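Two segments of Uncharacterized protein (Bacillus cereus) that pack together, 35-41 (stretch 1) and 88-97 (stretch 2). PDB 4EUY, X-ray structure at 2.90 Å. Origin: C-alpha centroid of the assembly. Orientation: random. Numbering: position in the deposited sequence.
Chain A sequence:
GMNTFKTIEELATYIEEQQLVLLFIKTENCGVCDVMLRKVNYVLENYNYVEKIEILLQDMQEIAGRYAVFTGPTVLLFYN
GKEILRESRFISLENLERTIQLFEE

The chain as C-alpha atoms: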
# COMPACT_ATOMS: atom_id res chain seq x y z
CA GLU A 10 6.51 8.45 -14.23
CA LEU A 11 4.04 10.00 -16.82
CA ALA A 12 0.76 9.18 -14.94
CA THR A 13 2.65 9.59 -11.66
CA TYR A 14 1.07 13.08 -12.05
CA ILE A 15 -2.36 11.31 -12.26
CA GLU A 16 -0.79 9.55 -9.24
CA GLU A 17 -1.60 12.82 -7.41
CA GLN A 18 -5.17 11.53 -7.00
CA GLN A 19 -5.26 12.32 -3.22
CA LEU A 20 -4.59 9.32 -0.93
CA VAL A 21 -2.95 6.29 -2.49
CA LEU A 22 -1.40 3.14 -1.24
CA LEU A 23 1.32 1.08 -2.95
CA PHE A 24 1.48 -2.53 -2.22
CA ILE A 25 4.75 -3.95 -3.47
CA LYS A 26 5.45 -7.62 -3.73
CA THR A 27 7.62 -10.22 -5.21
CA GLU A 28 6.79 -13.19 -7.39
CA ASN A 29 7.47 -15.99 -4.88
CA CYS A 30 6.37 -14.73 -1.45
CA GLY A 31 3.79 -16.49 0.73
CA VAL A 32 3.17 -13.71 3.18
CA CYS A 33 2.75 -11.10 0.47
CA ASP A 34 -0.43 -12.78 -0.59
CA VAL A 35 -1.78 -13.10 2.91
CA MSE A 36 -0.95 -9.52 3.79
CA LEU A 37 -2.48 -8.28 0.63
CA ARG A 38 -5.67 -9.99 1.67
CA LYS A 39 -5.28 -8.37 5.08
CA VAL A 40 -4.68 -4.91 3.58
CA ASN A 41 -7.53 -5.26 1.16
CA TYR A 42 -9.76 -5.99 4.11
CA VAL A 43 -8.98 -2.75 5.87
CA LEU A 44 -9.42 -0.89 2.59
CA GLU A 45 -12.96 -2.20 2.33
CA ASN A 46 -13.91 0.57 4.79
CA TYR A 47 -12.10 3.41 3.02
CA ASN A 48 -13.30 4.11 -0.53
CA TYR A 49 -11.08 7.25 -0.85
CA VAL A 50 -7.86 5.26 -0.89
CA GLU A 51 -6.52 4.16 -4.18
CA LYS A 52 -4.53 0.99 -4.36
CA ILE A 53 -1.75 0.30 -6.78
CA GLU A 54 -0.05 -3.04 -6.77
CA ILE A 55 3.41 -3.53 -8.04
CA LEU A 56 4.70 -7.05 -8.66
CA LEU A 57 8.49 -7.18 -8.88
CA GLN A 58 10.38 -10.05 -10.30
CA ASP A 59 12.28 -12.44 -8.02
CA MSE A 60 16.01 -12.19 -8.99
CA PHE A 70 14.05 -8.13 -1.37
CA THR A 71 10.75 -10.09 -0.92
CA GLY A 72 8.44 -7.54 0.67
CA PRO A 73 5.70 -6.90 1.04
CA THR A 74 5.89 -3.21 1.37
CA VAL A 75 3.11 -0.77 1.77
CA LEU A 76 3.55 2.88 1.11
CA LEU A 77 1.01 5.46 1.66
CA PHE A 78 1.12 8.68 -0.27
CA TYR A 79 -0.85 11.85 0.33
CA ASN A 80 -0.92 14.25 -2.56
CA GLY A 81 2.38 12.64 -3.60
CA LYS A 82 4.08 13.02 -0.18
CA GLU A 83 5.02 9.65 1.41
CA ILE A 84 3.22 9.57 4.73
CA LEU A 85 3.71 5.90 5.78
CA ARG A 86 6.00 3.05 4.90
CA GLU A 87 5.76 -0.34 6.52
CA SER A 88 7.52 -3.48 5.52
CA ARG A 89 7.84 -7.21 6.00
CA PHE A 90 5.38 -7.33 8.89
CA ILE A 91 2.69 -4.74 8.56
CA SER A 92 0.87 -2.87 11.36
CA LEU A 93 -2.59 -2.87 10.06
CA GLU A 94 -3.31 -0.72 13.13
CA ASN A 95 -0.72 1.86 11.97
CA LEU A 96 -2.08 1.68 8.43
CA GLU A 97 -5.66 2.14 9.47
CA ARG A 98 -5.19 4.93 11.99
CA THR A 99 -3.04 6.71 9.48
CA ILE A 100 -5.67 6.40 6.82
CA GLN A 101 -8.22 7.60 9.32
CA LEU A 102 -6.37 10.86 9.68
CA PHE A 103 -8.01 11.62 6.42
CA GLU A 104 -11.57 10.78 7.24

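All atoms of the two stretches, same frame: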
# COMPACT_ATOMS: atom_id res chain seq x y z
N VAL A 35 -0.99 -13.33 1.69
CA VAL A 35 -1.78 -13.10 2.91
C VAL A 35 -1.95 -11.62 3.26
O VAL A 35 -3.03 -11.13 3.42
CB VAL A 35 -1.17 -13.80 4.13
CG1 VAL A 35 -2.15 -13.73 5.28
CG2 VAL A 35 -0.85 -15.25 3.79
N MSE A 36 -0.86 -10.91 3.41
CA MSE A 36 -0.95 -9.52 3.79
C MSE A 36 -1.72 -8.68 2.85
O MSE A 36 -2.34 -7.72 3.26
CB MSE A 36 0.42 -8.96 3.73
CG MSE A 36 1.24 -9.73 4.72
SE MSE A 36 0.92 -8.84 6.41
CE MSE A 36 2.81 -8.78 6.88
N LEU A 37 -1.72 -9.04 1.58
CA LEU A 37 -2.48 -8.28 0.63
C LEU A 37 -3.95 -8.49 0.95
O LEU A 37 -4.75 -7.56 0.88
CB LEU A 37 -2.16 -8.73 -0.80
CG LEU A 37 -2.99 -8.09 -1.92
CD1 LEU A 37 -2.87 -6.59 -1.78
CD2 LEU A 37 -2.60 -8.52 -3.33
N ARG A 38 -4.31 -9.73 1.30
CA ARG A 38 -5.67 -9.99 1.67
C ARG A 38 -5.94 -9.09 2.85
O ARG A 38 -6.91 -8.33 2.84
CB ARG A 38 -5.92 -11.45 2.03
CG ARG A 38 -6.14 -12.38 0.84
CD ARG A 38 -7.06 -13.60 1.15
NE ARG A 38 -6.38 -14.84 1.59
CZ ARG A 38 -6.23 -15.26 2.86
NH1 ARG A 38 -6.69 -14.53 3.89
NH2 ARG A 38 -5.60 -16.42 3.10
N LYS A 39 -5.08 -9.14 3.86
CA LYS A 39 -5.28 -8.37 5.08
C LYS A 39 -5.44 -6.87 4.78
O LYS A 39 -6.40 -6.23 5.23
CB LYS A 39 -4.14 -8.60 6.08
CG LYS A 39 -4.14 -9.99 6.73
CD LYS A 39 -3.82 -9.97 8.24
CE LYS A 39 -3.88 -11.36 8.92
NZ LYS A 39 -5.21 -12.01 9.12
N VAL A 40 -4.53 -6.31 4.00
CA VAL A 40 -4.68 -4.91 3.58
C VAL A 40 -5.97 -4.60 2.84
O VAL A 40 -6.65 -3.62 3.12
CB VAL A 40 -3.48 -4.46 2.74
CG1 VAL A 40 -3.74 -3.10 2.10
CG2 VAL A 40 -2.26 -4.39 3.65
N ASN A 41 -6.32 -5.45 1.90
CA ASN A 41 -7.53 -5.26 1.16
C ASN A 41 -8.73 -5.14 2.07
O ASN A 41 -9.69 -4.41 1.77
CB ASN A 41 -7.72 -6.43 0.21
CG ASN A 41 -7.02 -6.21 -1.11
OD1 ASN A 41 -6.84 -5.06 -1.54
ND2 ASN A 41 -6.65 -7.31 -1.77
N SER A 88 7.00 -2.38 6.31
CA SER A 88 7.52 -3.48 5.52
C SER A 88 7.77 -4.76 6.26
O SER A 88 8.09 -4.76 7.44
CB SER A 88 8.78 -3.09 4.82
OG SER A 88 9.21 -4.24 4.13
N ARG A 89 7.63 -5.85 5.52
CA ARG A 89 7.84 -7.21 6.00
C ARG A 89 6.72 -7.70 6.92
O ARG A 89 6.02 -8.67 6.59
CB ARG A 89 9.20 -7.43 6.76
CG ARG A 89 10.49 -7.33 5.91
N PHE A 90 6.51 -7.00 8.03
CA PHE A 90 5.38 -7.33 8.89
C PHE A 90 4.67 -5.99 9.09
O PHE A 90 5.30 -4.99 9.40
CB PHE A 90 5.77 -7.94 10.22
CG PHE A 90 6.42 -9.28 10.10
CD1 PHE A 90 5.66 -10.41 9.87
CD2 PHE A 90 7.82 -9.41 10.22
CE1 PHE A 90 6.27 -11.66 9.78
CE2 PHE A 90 8.43 -10.65 10.13
CZ PHE A 90 7.66 -11.77 9.90
N ILE A 91 3.36 -5.98 8.94
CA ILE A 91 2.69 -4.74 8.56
C ILE A 91 1.59 -4.40 9.55
O ILE A 91 0.52 -5.04 9.56
CB ILE A 91 2.22 -4.87 7.07
CG1 ILE A 91 3.47 -4.93 6.18
CG2 ILE A 91 1.30 -3.75 6.63
CD1 ILE A 91 3.20 -4.72 4.71
N SER A 92 1.86 -3.40 10.40
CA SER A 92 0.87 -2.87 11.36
C SER A 92 -0.34 -2.41 10.62
O SER A 92 -0.36 -1.33 10.01
CB SER A 92 1.37 -1.68 12.17
N LEU A 93 -1.35 -3.25 10.67
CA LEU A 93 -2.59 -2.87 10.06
C LEU A 93 -3.21 -1.76 10.92
O LEU A 93 -3.91 -0.88 10.41
CB LEU A 93 -3.49 -4.10 9.92
CG LEU A 93 -2.92 -5.26 9.06
CD1 LEU A 93 -3.83 -6.48 9.12
CD2 LEU A 93 -2.74 -4.80 7.63
N GLU A 94 -2.92 -1.80 12.23
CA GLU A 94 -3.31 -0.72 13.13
C GLU A 94 -2.68 0.58 12.60
O GLU A 94 -3.39 1.53 12.24
CB GLU A 94 -2.91 -1.02 14.59
N ASN A 95 -1.36 0.63 12.48
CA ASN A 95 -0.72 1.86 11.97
C ASN A 95 -1.32 2.31 10.64
O ASN A 95 -1.59 3.51 10.43
CB ASN A 95 0.77 1.67 11.76
CG ASN A 95 1.52 1.40 13.05
OD1 ASN A 95 1.84 0.27 13.33
ND2 ASN A 95 1.78 2.42 13.82
N LEU A 96 -1.54 1.35 9.74
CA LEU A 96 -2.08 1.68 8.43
C LEU A 96 -3.45 2.33 8.60
O LEU A 96 -3.73 3.42 8.07
CB LEU A 96 -2.13 0.45 7.53
CG LEU A 96 -2.67 0.69 6.10
CD1 LEU A 96 -1.79 1.63 5.26
CD2 LEU A 96 -2.88 -0.62 5.37
N GLU A 97 -4.30 1.68 9.38
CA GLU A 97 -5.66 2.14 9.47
C GLU A 97 -5.77 3.52 10.12
O GLU A 97 -6.48 4.40 9.62
CB GLU A 97 -6.54 1.14 10.20
CG GLU A 97 -8.01 1.57 10.18
CD GLU A 97 -8.98 0.40 10.37
OE1 GLU A 97 -8.53 -0.78 10.37
OE2 GLU A 97 -10.21 0.66 10.54

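The contact between the two stretches is a small, essentially apolar packing of one helical face against a loop and the first turn of a second helix, built from van der Waals contacts of side chains with side chains and with the loop backbone, with no hydrogen bond across it among the modelled atoms. Together the two sides bury 321 Å², and the residues that meet lie at least 53 positions apart in sequence, so the contact ties together distant parts of the chain.

Stretch 1 is helical throughout, and its contacts come from Met 36, Lys 39 and Val 40. The spacing is that of a single helical face: the backbone bond from Val 40 N to Met 36 O, 2.7 Å long, joins two of these residues across one turn. Val 35, Leu 37, Arg 38 and Asn 41 lie out of reach of stretch 2.

Met 36, present as selenomethionine, contributes the largest covered area, 84 Å². Its CA-to-CB bond points toward stretch 2, and its side chain, with chi1 and chi2 both m, carries the terminal methyl to the loop backbone. There Met 36 CE lies 3.2 Å from Arg 89 O, 3.6 Å from Phe 90 CA and 3.5 Å from Ile 91 N, so the methyl lies closer to the main chain than to the side chains of this loop. It also approaches Ile 91 CB at 4.0 Å, where the isoleucine CA-to-CB bond points back toward the helix. The CA-to-CB bond of Phe 90 points away; its ring is only grazed, obliquely, with Met 36 CE 4.4 Å from Phe 90 CD1.

One turn further along, Leu 93 takes over as the main partner. It begins the second helix, directs its CA-to-CB bond toward stretch 1 and is covered over 64 Å². Leu 93 CD1 lies 3.6 Å from Lys 39 CD, and Leu 93 CD2 lies 4.0 Å from Val 40 CG2 and 4.3 Å from Lys 39 CB. The lysine thus contributes the aliphatic part of its side chain, while its end leads away from the contact. Val 40 is buried, with its CA-to-CB bond directed sideways. Both its methyls approach Leu 96, with Val 40 CG1 and CG2 each 4.2 Å from Leu 96 CD2. Leu 93 and Leu 96 both pack against Val 40 from positions three residues apart, about one helical turn.

The helix axes come no closer than 11.3 Å and their N-to-C directions differ by 37°. At that separation the backbones themselves do not touch, and the gap between the helices is bridged by the side chains of Lys 39, Val 40, Leu 93 and Leu 96.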